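Local coordinates for protein Cyclase/dehydrase (Mycobacterium smegmatis str. MC2 155, PDB 5Z8O) that is of unknown function but, as a START-superfamily protein related to polyketide cyclases and lipid-transport proteins, probably binds a hydrophobic ligand, at residues B[32-37]-B[51-56]; B[63-68]-B[79-84]; B[75-80]-B[88-93]. All coordinates share one frame; numbering follows the deposited sequence.

Contact 1: B[32-37]-B[51-56]; sequences PEIKGC and LRLDVE
K35 and E56, with C37 among the residues most covered here, meet on the edge of the sheet, at strand 34-42, one of its two outermost strands within the chain. The lysine crosses the glutamate at a slant: its CG packs on E56 CB at 3.7 Å, and its NZ faces E56 OE1 in a long salt bridge of 3.6 Å. A bend at chi2 (-24°) turns CD of K35 out of an extended course, and the amino group also donates to P32 O, in the plane of that carbonyl. A water bound to E56 OE1 makes weak bonds with K35 NZ and E56 O, so the charged pair is partly bridged by solvent.

The backbone beneath is irregular. K35 and G36 both face D54, a classic beta bulge, and D54 O takes the amide of K35 at 2.9 Å and, weakly, that of G36. Past the bulge, D54 N returns a nearly straight bond (168°) to G36 O.

C37 lies at the buried end. SG is anti to the backbone N (chi1 -177°) and lies 3.7 Å from R52 O, a van der Waals contact. L53 CD1 touches I34 CG2, at 3.6 Å, and C37 CB, at 4.1 Å; F24 touches the cysteine. Within its own strand, on the face opposite L53, R52 grips D54 side-on, NE to OD1 at 2.8 Å and NH2 to OD2, and also pairs with D84 of the second subunit. The chemistry implies a pairing graded from a water-bridged, weakly held ion pair to an apolar end, with the bidentate R52-D54 grip probably orienting the arginine for the subunit interface.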
loop_
_atom_site.group_PDB
_atom_site.type_symbol
_atom_site.label_atom_id
_atom_site.label_comp_id
_atom_site.label_asym_id
_atom_site.label_seq_id
_atom_site.Cartn_x
_atom_site.Cartn_y
_atom_site.Cartn_z
ATOM N N PRO B 32 3.986 -5.858 -18.391
ATOM C CA PRO B 32 2.597 -5.526 -18.764
ATOM C C PRO B 32 1.585 -5.661 -17.635
ATOM O O PRO B 32 0.596 -4.916 -17.616
ATOM C CB PRO B 32 2.298 -6.515 -19.902
ATOM C CG PRO B 32 3.637 -6.869 -20.459
ATOM C CD PRO B 32 4.574 -6.869 -19.288
ATOM N N GLU B 33 1.800 -6.574 -16.692
ATOM C CA GLU B 33 0.850 -6.832 -15.618
ATOM C C GLU B 33 1.082 -5.954 -14.395
ATOM O O GLU B 33 0.295 -6.020 -13.446
ATOM C CB GLU B 33 0.940 -8.300 -15.197
ATOM C CG GLU B 33 0.724 -9.274 -16.331
ATOM C CD GLU B 33 1.546 -10.533 -16.155
ATOM O OE1 GLU B 33 1.810 -10.913 -14.995
ATOM O OE2 GLU B 33 1.951 -11.125 -17.177
ATOM N N ILE B 34 2.099 -5.104 -14.417
ATOM C CA ILE B 34 2.374 -4.173 -13.330
ATOM C C ILE B 34 1.914 -2.796 -13.780
ATOM O O ILE B 34 2.458 -2.224 -14.730
ATOM C CB ILE B 34 3.859 -4.170 -12.946
ATOM C CG1 ILE B 34 4.269 -5.537 -12.392
ATOM C CG2 ILE B 34 4.151 -3.062 -11.943
ATOM C CD1 ILE B 34 5.726 -5.627 -11.995
ATOM N N LYS B 35 0.878 -2.279 -13.123
ATOM C CA LYS B 35 0.313 -0.995 -13.512
ATOM C C LYS B 35 0.938 0.182 -12.781
ATOM O O LYS B 35 0.879 1.308 -13.285
ATOM C CB LYS B 35 -1.202 -1.005 -13.277
ATOM C CG LYS B 35 -1.974 -1.917 -14.225
ATOM C CD LYS B 35 -1.212 -2.161 -15.524
ATOM C CE LYS B 35 -2.152 -2.505 -16.663
ATOM N NZ LYS B 35 -2.368 -3.978 -16.741
ATOM N N GLY B 36 1.537 -0.045 -11.617
ATOM C CA GLY B 36 2.163 1.035 -10.883
ATOM C C GLY B 36 3.117 0.504 -9.843
ATOM O O GLY B 36 2.942 -0.602 -9.321
ATOM N N CYS B 37 4.131 1.302 -9.537
ATOM C CA CYS B 37 5.049 0.981 -8.456
ATOM C C CYS B 37 5.521 2.293 -7.857
ATOM O O CYS B 37 5.987 3.175 -8.583
ATOM C CB CYS B 37 6.236 0.151 -8.945
ATOM S SG CYS B 37 7.349 -0.346 -7.615
ATOM N N LEU B 51 7.946 -0.430 -0.794
ATOM C CA LEU B 51 7.305 -0.195 -2.081
ATOM C C LEU B 51 5.827 -0.548 -2.018
ATOM O O LEU B 51 5.415 -1.429 -1.261
ATOM C CB LEU B 51 7.944 -1.024 -3.208
ATOM C CG LEU B 51 9.453 -0.972 -3.421
ATOM C CD1 LEU B 51 9.865 -2.039 -4.431
ATOM C CD2 LEU B 51 9.873 0.412 -3.896
ATOM N N ARG B 52 5.039 0.133 -2.848
ATOM C CA ARG B 52 3.712 -0.326 -3.235
ATOM C C ARG B 52 3.760 -0.798 -4.681
ATOM O O ARG B 52 4.250 -0.076 -5.557
ATOM C CB ARG B 52 2.662 0.779 -3.082
ATOM C CG ARG B 52 1.325 0.427 -3.738
ATOM C CD ARG B 52 0.269 1.533 -3.621
ATOM N NE ARG B 52 -0.925 1.182 -4.391
ATOM C CZ ARG B 52 -2.128 1.721 -4.216
ATOM N NH1 ARG B 52 -2.322 2.646 -3.286
ATOM N NH2 ARG B 52 -3.145 1.327 -4.972
ATOM N N LEU B 53 3.246 -2.001 -4.933
ATOM C CA LEU B 53 3.195 -2.577 -6.273
ATOM C C LEU B 53 1.745 -2.892 -6.608
ATOM O O LEU B 53 1.084 -3.640 -5.877
ATOM C CB LEU B 53 4.059 -3.837 -6.367
ATOM C CG LEU B 53 4.157 -4.494 -7.745
ATOM C CD1 LEU B 53 5.235 -3.820 -8.578
ATOM C CD2 LEU B 53 4.418 -5.992 -7.622
ATOM N N ASP B 54 1.244 -2.288 -7.682
ATOM C CA ASP B 54 -0.087 -2.565 -8.212
ATOM C C ASP B 54 -0.008 -3.484 -9.425
ATOM O O ASP B 54 0.673 -3.165 -10.405
ATOM C CB ASP B 54 -0.816 -1.271 -8.571
ATOM C CG ASP B 54 -1.391 -0.574 -7.353
ATOM O OD1 ASP B 54 -0.933 -0.868 -6.229
ATOM O OD2 ASP B 54 -2.311 0.255 -7.517
ATOM N N VAL B 55 -0.679 -4.632 -9.348
ATOM C CA VAL B 55 -0.700 -5.591 -10.443
ATOM C C VAL B 55 -2.138 -5.679 -10.939
ATOM O O VAL B 55 -3.087 -5.513 -10.166
ATOM C CB VAL B 55 -0.174 -6.971 -9.981
ATOM C CG1 VAL B 55 -0.347 -8.032 -11.058
ATOM C CG2 VAL B 55 1.285 -6.867 -9.562
ATOM N N GLU B 56 -2.302 -5.926 -12.240
ATOM C CA GLU B 56 -3.618 -6.133 -12.833
ATOM C C GLU B 56 -3.615 -7.404 -13.667
ATOM O O GLU B 56 -2.776 -7.556 -14.563
ATOM C CB GLU B 56 -4.043 -4.942 -13.695
ATOM C CG GLU B 56 -5.523 -4.950 -14.045
ATOM C CD GLU B 56 -5.921 -3.805 -14.956
ATOM O OE1 GLU B 56 -5.930 -4.002 -16.190
ATOM O OE2 GLU B 56 -6.225 -2.710 -14.439
HETATM O O HOH W 1 -4.201 -6.638 -16.938
#

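Contact 2: B[63-68]-B[79-84]; sequences VFITAV and MLQQGD
I65 and Q82 form the middle of this antiparallel pairing, where a single carbonyl holds a classic beta bulge together. I65 O accepts from Q81 N at 2.7 Å and from Q82 N at 3.2 Å, both donors in its carbonyl plane, while I65 N returns a bond to Q82 O. Farther along, A67 and M79 exchange two backbone bonds in a regular hydrogen-bonded pair.

The tight part lies on the face of F64, T66 and L80. CG of L80 is anti to the backbone N (chi1 -179°). Its CD1 meets F64 CB at 3.7 Å, lying near the plane of the ring at its edge, touches T66 CG2 at 3.8 Å, and comes within 3.4 Å of I65 O. G83, with no side chain, passes close beside the ring, its CA 3.8 Å from F64 CD1. Beyond G83, D84 is fastened twice to V63, whose N-H gives a 2.9 Å bond to the anti lone pair of D84 OD2 and whose O receives D84 N.

On the other face, looseness is confined to the exposed Q81. It crosses I65 at about a right angle, with OE1 beside I65 CG2 and NE2 3.6 Å from A67 CB, but its oxygen is bonded to Q50. I65 and A67 themselves are buried, and the second subunit covers much of the rest: Q82 OE1 lies near I65 CD1, yet its hydrogen-bond partner is R52 of the second subunit, which also pairs with D84; V63 and I65 pack on their own copies there. The arrangement is a bulged beta hairpin of strands 60-69 and 75-83, part of the curved antiparallel sheet of the Bet v 1-like, START-type fold.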
loop_
_atom_site.group_PDB
_atom_site.type_symbol
_atom_site.label_atom_id
_atom_site.label_comp_id
_atom_site.label_asym_id
_atom_site.label_seq_id
_atom_site.Cartn_x
_atom_site.Cartn_y
_atom_site.Cartn_z
ATOM N N VAL B 63 -2.704 -5.367 -4.971
ATOM C CA VAL B 63 -1.798 -4.392 -4.372
ATOM C C VAL B 63 -0.882 -5.107 -3.393
ATOM O O VAL B 63 -1.350 -5.873 -2.541
ATOM C CB VAL B 63 -2.567 -3.257 -3.670
ATOM C CG1 VAL B 63 -1.607 -2.333 -2.944
ATOM C CG2 VAL B 63 -3.389 -2.478 -4.683
ATOM N N PHE B 64 0.420 -4.874 -3.528
ATOM C CA PHE B 64 1.424 -5.486 -2.673
ATOM C C PHE B 64 2.243 -4.394 -1.999
ATOM O O PHE B 64 2.706 -3.462 -2.666
ATOM C CB PHE B 64 2.301 -6.413 -3.509
ATOM C CG PHE B 64 1.514 -7.476 -4.210
ATOM C CD1 PHE B 64 1.084 -8.605 -3.535
ATOM C CD2 PHE B 64 1.155 -7.317 -5.539
ATOM C CE1 PHE B 64 0.336 -9.570 -4.179
ATOM C CE2 PHE B 64 0.408 -8.277 -6.189
ATOM C CZ PHE B 64 -0.002 -9.406 -5.509
ATOM N N ILE B 65 2.425 -4.513 -0.686
ATOM C CA ILE B 65 3.292 -3.627 0.081
ATOM C C ILE B 65 4.477 -4.442 0.575
ATOM O O ILE B 65 4.309 -5.371 1.374
ATOM C CB ILE B 65 2.547 -2.979 1.256
ATOM C CG1 ILE B 65 1.255 -2.320 0.765
ATOM C CG2 ILE B 65 3.450 -1.974 1.958
ATOM C CD1 ILE B 65 0.075 -2.577 1.662
ATOM N N THR B 66 5.675 -4.087 0.115
ATOM C CA THR B 66 6.855 -4.920 0.297
ATOM C C THR B 66 7.999 -4.101 0.875
ATOM O O THR B 66 8.194 -2.941 0.506
ATOM C CB THR B 66 7.308 -5.562 -1.027
ATOM O OG1 THR B 66 8.125 -4.636 -1.752
ATOM C CG2 THR B 66 6.112 -5.938 -1.884
ATOM N N ALA B 67 8.753 -4.716 1.782
ATOM C CA ALA B 67 9.980 -4.132 2.291
ATOM C C ALA B 67 11.150 -4.539 1.403
ATOM O O ALA B 67 11.185 -5.648 0.859
ATOM C CB ALA B 67 10.239 -4.571 3.733
ATOM N N VAL B 68 12.111 -3.630 1.263
ATOM C CA VAL B 68 13.273 -3.823 0.405
ATOM C C VAL B 68 14.514 -3.836 1.282
ATOM O O VAL B 68 14.676 -2.972 2.150
ATOM C CB VAL B 68 13.380 -2.727 -0.673
ATOM C CG1 VAL B 68 14.548 -3.020 -1.617
ATOM C CG2 VAL B 68 12.077 -2.613 -1.454
ATOM N N MET B 79 10.591 -8.459 0.682
ATOM C CA MET B 79 9.749 -9.261 1.560
ATOM C C MET B 79 8.383 -8.604 1.631
ATOM O O MET B 79 8.264 -7.477 2.123
ATOM C CB MET B 79 10.352 -9.379 2.963
ATOM C CG MET B 79 11.714 -10.035 3.001
ATOM S SD MET B 79 12.370 -10.163 4.674
ATOM C CE MET B 79 11.208 -11.314 5.405
ATOM N N LEU B 80 7.363 -9.301 1.139
ATOM C CA LEU B 80 6.002 -8.793 1.218
ATOM C C LEU B 80 5.610 -8.571 2.672
ATOM O O LEU B 80 5.787 -9.450 3.517
ATOM C CB LEU B 80 5.032 -9.770 0.554
ATOM C CG LEU B 80 3.563 -9.339 0.548
ATOM C CD1 LEU B 80 3.370 -8.128 -0.352
ATOM C CD2 LEU B 80 2.655 -10.481 0.122
ATOM N N GLN B 81 5.098 -7.378 2.965
ATOM C CA GLN B 81 4.566 -7.087 4.289
ATOM C C GLN B 81 3.072 -7.366 4.355
ATOM O O GLN B 81 2.588 -7.920 5.348
ATOM C CB GLN B 81 4.848 -5.630 4.662
ATOM C CG GLN B 81 6.326 -5.320 4.826
ATOM C CD GLN B 81 6.596 -3.840 4.928
ATOM O OE1 GLN B 81 6.021 -3.043 4.189
ATOM N NE2 GLN B 81 7.484 -3.459 5.839
ATOM N N GLN B 82 2.334 -6.973 3.320
ATOM C CA GLN B 82 0.913 -7.278 3.216
ATOM C C GLN B 82 0.536 -7.162 1.749
ATOM O O GLN B 82 0.944 -6.209 1.080
ATOM C CB GLN B 82 0.061 -6.329 4.079
ATOM C CG GLN B 82 -1.433 -6.690 4.177
ATOM C CD GLN B 82 -2.226 -6.435 2.902
ATOM O OE1 GLN B 82 -1.851 -5.608 2.073
ATOM N NE2 GLN B 82 -3.323 -7.166 2.734
ATOM N N GLY B 83 -0.207 -8.138 1.247
ATOM C CA GLY B 83 -0.642 -8.087 -0.133
ATOM C C GLY B 83 -1.881 -8.924 -0.333
ATOM O O GLY B 83 -2.228 -9.768 0.499
ATOM N N ASP B 84 -2.559 -8.670 -1.448
ATOM C CA ASP B 84 -3.664 -9.527 -1.840
ATOM C C ASP B 84 -3.134 -10.912 -2.188
ATOM O O ASP B 84 -2.050 -11.048 -2.763
ATOM C CB ASP B 84 -4.416 -8.935 -3.035
ATOM C CG ASP B 84 -5.107 -7.626 -2.704
ATOM O OD1 ASP B 84 -6.116 -7.658 -1.962
ATOM O OD2 ASP B 84 -4.655 -6.569 -3.194
#

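Contact 3: B[75-80]-B[88-93]; sequences QIFTML and KQEQRF
Q75 OE1 receives R92 NH1 in a 2.7 Å bond that lies in the guanidinium plane, while the glutamine amide stands nearly perpendicular to that plane (87°). The same guanidinium lies flat on F77, planes 18° apart. Its CZ is 4.0 Å from the ring centroid in an off-centre cation-pi contact: F77 CD1 lies under the centre of the guanidinium, and NH2 sits above the ring toward its rim. A bend at chi3 (-52°) turns NE to the side of the F77 ring, within 3.8 Å of F77 CD1, and P71 touches both F77 and R92.

Farther along this face, E90 OE1 approaches F77 CZ at the ring edge, and E90 OE2 meets M79 CE at 3.3 Å as the two chains run side by side. T78 and Q91 lie on the other face, where T78 OG1 reaches Q91 O only weakly, at 3.4 Å, alongside the backbone bond from T78 N. A water joins L80 O to Q89 N.

Residues 76-80 and 89-93 pair without a bulge. On one face the F77 ring probably favours the cation electrostatically, and the stack together with the Q75 bond limits its rotation.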
loop_
_atom_site.group_PDB
_atom_site.type_symbol
_atom_site.label_atom_id
_atom_site.label_comp_id
_atom_site.label_asym_id
_atom_site.label_seq_id
_atom_site.Cartn_x
_atom_site.Cartn_y
_atom_site.Cartn_z
ATOM N N GLN B 75 23.086 -7.657 -4.233
ATOM C CA GLN B 75 21.840 -8.341 -3.921
ATOM C C GLN B 75 20.733 -7.358 -3.578
ATOM O O GLN B 75 20.966 -6.340 -2.918
ATOM C CB GLN B 75 22.010 -9.312 -2.748
ATOM C CG GLN B 75 22.403 -10.716 -3.142
ATOM C CD GLN B 75 22.393 -11.665 -1.960
ATOM O OE1 GLN B 75 21.475 -11.641 -1.141
ATOM N NE2 GLN B 75 23.409 -12.513 -1.874
ATOM N N ILE B 76 19.525 -7.687 -4.024
ATOM C CA ILE B 76 18.306 -6.998 -3.622
ATOM C C ILE B 76 17.342 -8.074 -3.150
ATOM O O ILE B 76 17.136 -9.076 -3.841
ATOM C CB ILE B 76 17.690 -6.172 -4.769
ATOM C CG1 ILE B 76 18.726 -5.216 -5.366
ATOM C CG2 ILE B 76 16.469 -5.401 -4.279
ATOM C CD1 ILE B 76 18.181 -4.328 -6.465
ATOM N N PHE B 77 16.754 -7.864 -1.977
ATOM C CA PHE B 77 15.875 -8.839 -1.345
ATOM C C PHE B 77 14.607 -8.130 -0.902
ATOM O O PHE B 77 14.669 -7.186 -0.107
ATOM C CB PHE B 77 16.591 -9.507 -0.166
ATOM C CG PHE B 77 15.805 -10.595 0.503
ATOM C CD1 PHE B 77 15.543 -11.786 -0.150
ATOM C CD2 PHE B 77 15.400 -10.456 1.819
ATOM C CE1 PHE B 77 14.841 -12.797 0.479
ATOM C CE2 PHE B 77 14.708 -11.468 2.456
ATOM C CZ PHE B 77 14.425 -12.638 1.785
ATOM N N THR B 78 13.466 -8.582 -1.416
ATOM C CA THR B 78 12.175 -7.998 -1.085
ATOM C C THR B 78 11.347 -8.988 -0.278
ATOM O O THR B 78 11.398 -10.200 -0.514
ATOM C CB THR B 78 11.408 -7.583 -2.346
ATOM O OG1 THR B 78 11.174 -8.732 -3.173
ATOM C CG2 THR B 78 12.189 -6.534 -3.130
ATOM N N MET B 79 10.591 -8.459 0.682
ATOM C CA MET B 79 9.749 -9.261 1.560
ATOM C C MET B 79 8.383 -8.604 1.631
ATOM O O MET B 79 8.264 -7.477 2.123
ATOM C CB MET B 79 10.352 -9.379 2.963
ATOM C CG MET B 79 11.714 -10.035 3.001
ATOM S SD MET B 79 12.370 -10.163 4.674
ATOM C CE MET B 79 11.208 -11.314 5.405
ATOM N N LEU B 80 7.363 -9.301 1.139
ATOM C CA LEU B 80 6.002 -8.793 1.218
ATOM C C LEU B 80 5.610 -8.571 2.672
ATOM O O LEU B 80 5.787 -9.450 3.517
ATOM C CB LEU B 80 5.032 -9.770 0.554
ATOM C CG LEU B 80 3.563 -9.339 0.548
ATOM C CD1 LEU B 80 3.370 -8.128 -0.352
ATOM C CD2 LEU B 80 2.655 -10.481 0.122
ATOM N N LYS B 88 3.042 -14.649 2.147
ATOM C CA LYS B 88 4.491 -14.521 2.113
ATOM C C LYS B 88 4.926 -14.382 0.663
ATOM O O LYS B 88 4.389 -15.061 -0.217
ATOM C CB LYS B 88 5.178 -15.733 2.762
ATOM C CG LYS B 88 6.697 -15.777 2.612
ATOM C CD LYS B 88 7.292 -16.978 3.348
ATOM C CE LYS B 88 8.661 -17.335 2.813
ATOM N NZ LYS B 88 9.452 -18.171 3.767
ATOM N N GLN B 89 5.882 -13.487 0.418
ATOM C CA GLN B 89 6.555 -13.427 -0.876
ATOM C C GLN B 89 7.938 -12.835 -0.647
ATOM O O GLN B 89 8.069 -11.633 -0.394
ATOM C CB GLN B 89 5.761 -12.614 -1.892
ATOM C CG GLN B 89 6.363 -12.646 -3.286
ATOM C CD GLN B 89 7.110 -11.381 -3.621
ATOM O OE1 GLN B 89 6.871 -10.333 -3.018
ATOM N NE2 GLN B 89 8.031 -11.466 -4.574
ATOM N N GLU B 90 8.961 -13.682 -0.702
ATOM C CA GLU B 90 10.343 -13.268 -0.508
ATOM C C GLU B 90 11.111 -13.529 -1.796
ATOM O O GLU B 90 11.166 -14.671 -2.265
ATOM C CB GLU B 90 10.965 -14.016 0.669
ATOM C CG GLU B 90 10.282 -13.710 1.994
ATOM C CD GLU B 90 10.892 -14.474 3.152
ATOM O OE1 GLU B 90 11.838 -15.253 2.911
ATOM O OE2 GLU B 90 10.409 -14.315 4.293
ATOM N N GLN B 91 11.672 -12.470 -2.380
ATOM C CA GLN B 91 12.343 -12.556 -3.671
ATOM C C GLN B 91 13.730 -11.938 -3.574
ATOM O O GLN B 91 13.878 -10.809 -3.098
ATOM C CB GLN B 91 11.527 -11.863 -4.765
ATOM C CG GLN B 91 12.123 -12.021 -6.153
ATOM C CD GLN B 91 11.139 -11.688 -7.251
ATOM O OE1 GLN B 91 10.804 -12.537 -8.074
ATOM N NE2 GLN B 91 10.677 -10.443 -7.276
ATOM N N ARG B 92 14.745 -12.681 -4.015
ATOM C CA ARG B 92 16.132 -12.235 -3.954
ATOM C C ARG B 92 16.720 -12.180 -5.358
ATOM O O ARG B 92 16.661 -13.170 -6.095
ATOM C CB ARG B 92 16.959 -13.169 -3.061
ATOM C CG ARG B 92 18.390 -12.732 -2.834
ATOM C CD ARG B 92 19.149 -13.777 -2.028
ATOM N NE ARG B 92 18.424 -14.124 -0.808
ATOM C CZ ARG B 92 18.583 -13.516 0.365
ATOM N NH1 ARG B 92 19.450 -12.520 0.489
ATOM N NH2 ARG B 92 17.873 -13.905 1.414
ATOM N N PHE B 93 17.269 -11.023 -5.730
ATOM C CA PHE B 93 18.016 -10.853 -6.974
ATOM C C PHE B 93 19.505 -10.774 -6.668
ATOM O O PHE B 93 19.919 -9.979 -5.820
ATOM C CB PHE B 93 17.596 -9.586 -7.724
ATOM C CG PHE B 93 16.152 -9.547 -8.111
ATOM C CD1 PHE B 93 15.212 -8.958 -7.281
ATOM C CD2 PHE B 93 15.733 -10.077 -9.321
ATOM C CE1 PHE B 93 13.879 -8.911 -7.645
ATOM C CE2 PHE B 93 14.404 -10.034 -9.690
ATOM C CZ PHE B 93 13.476 -9.450 -8.851
HETATM O O HOH W 2 6.660 -12.013 2.811
#

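The three contacts are successive hairpin pairings of one antiparallel sheet, together covering neighbouring strands from 34-42 to 86-97. Contacts 1 and 2 have centres 11 Å apart and are joined by the pairing of strands 48-57 and 60-69, where L53 O and F64 N, 2.7 Å apart, make a probable hydrogen bond. Contacts 2 and 3, centred 10 Å apart, share M79 and L80, so strand 75-83 pairs on both its edges; V68 packs on I76 and T78 between them. Contacts 1 and 3 do not touch, their nearest atoms being about 5 Å apart. Contacts 1 and 2 both reach the second subunit, chiefly through R52 on one side and D84, Q82 and V63 on the other, whereas contact 3 stays within its own chain.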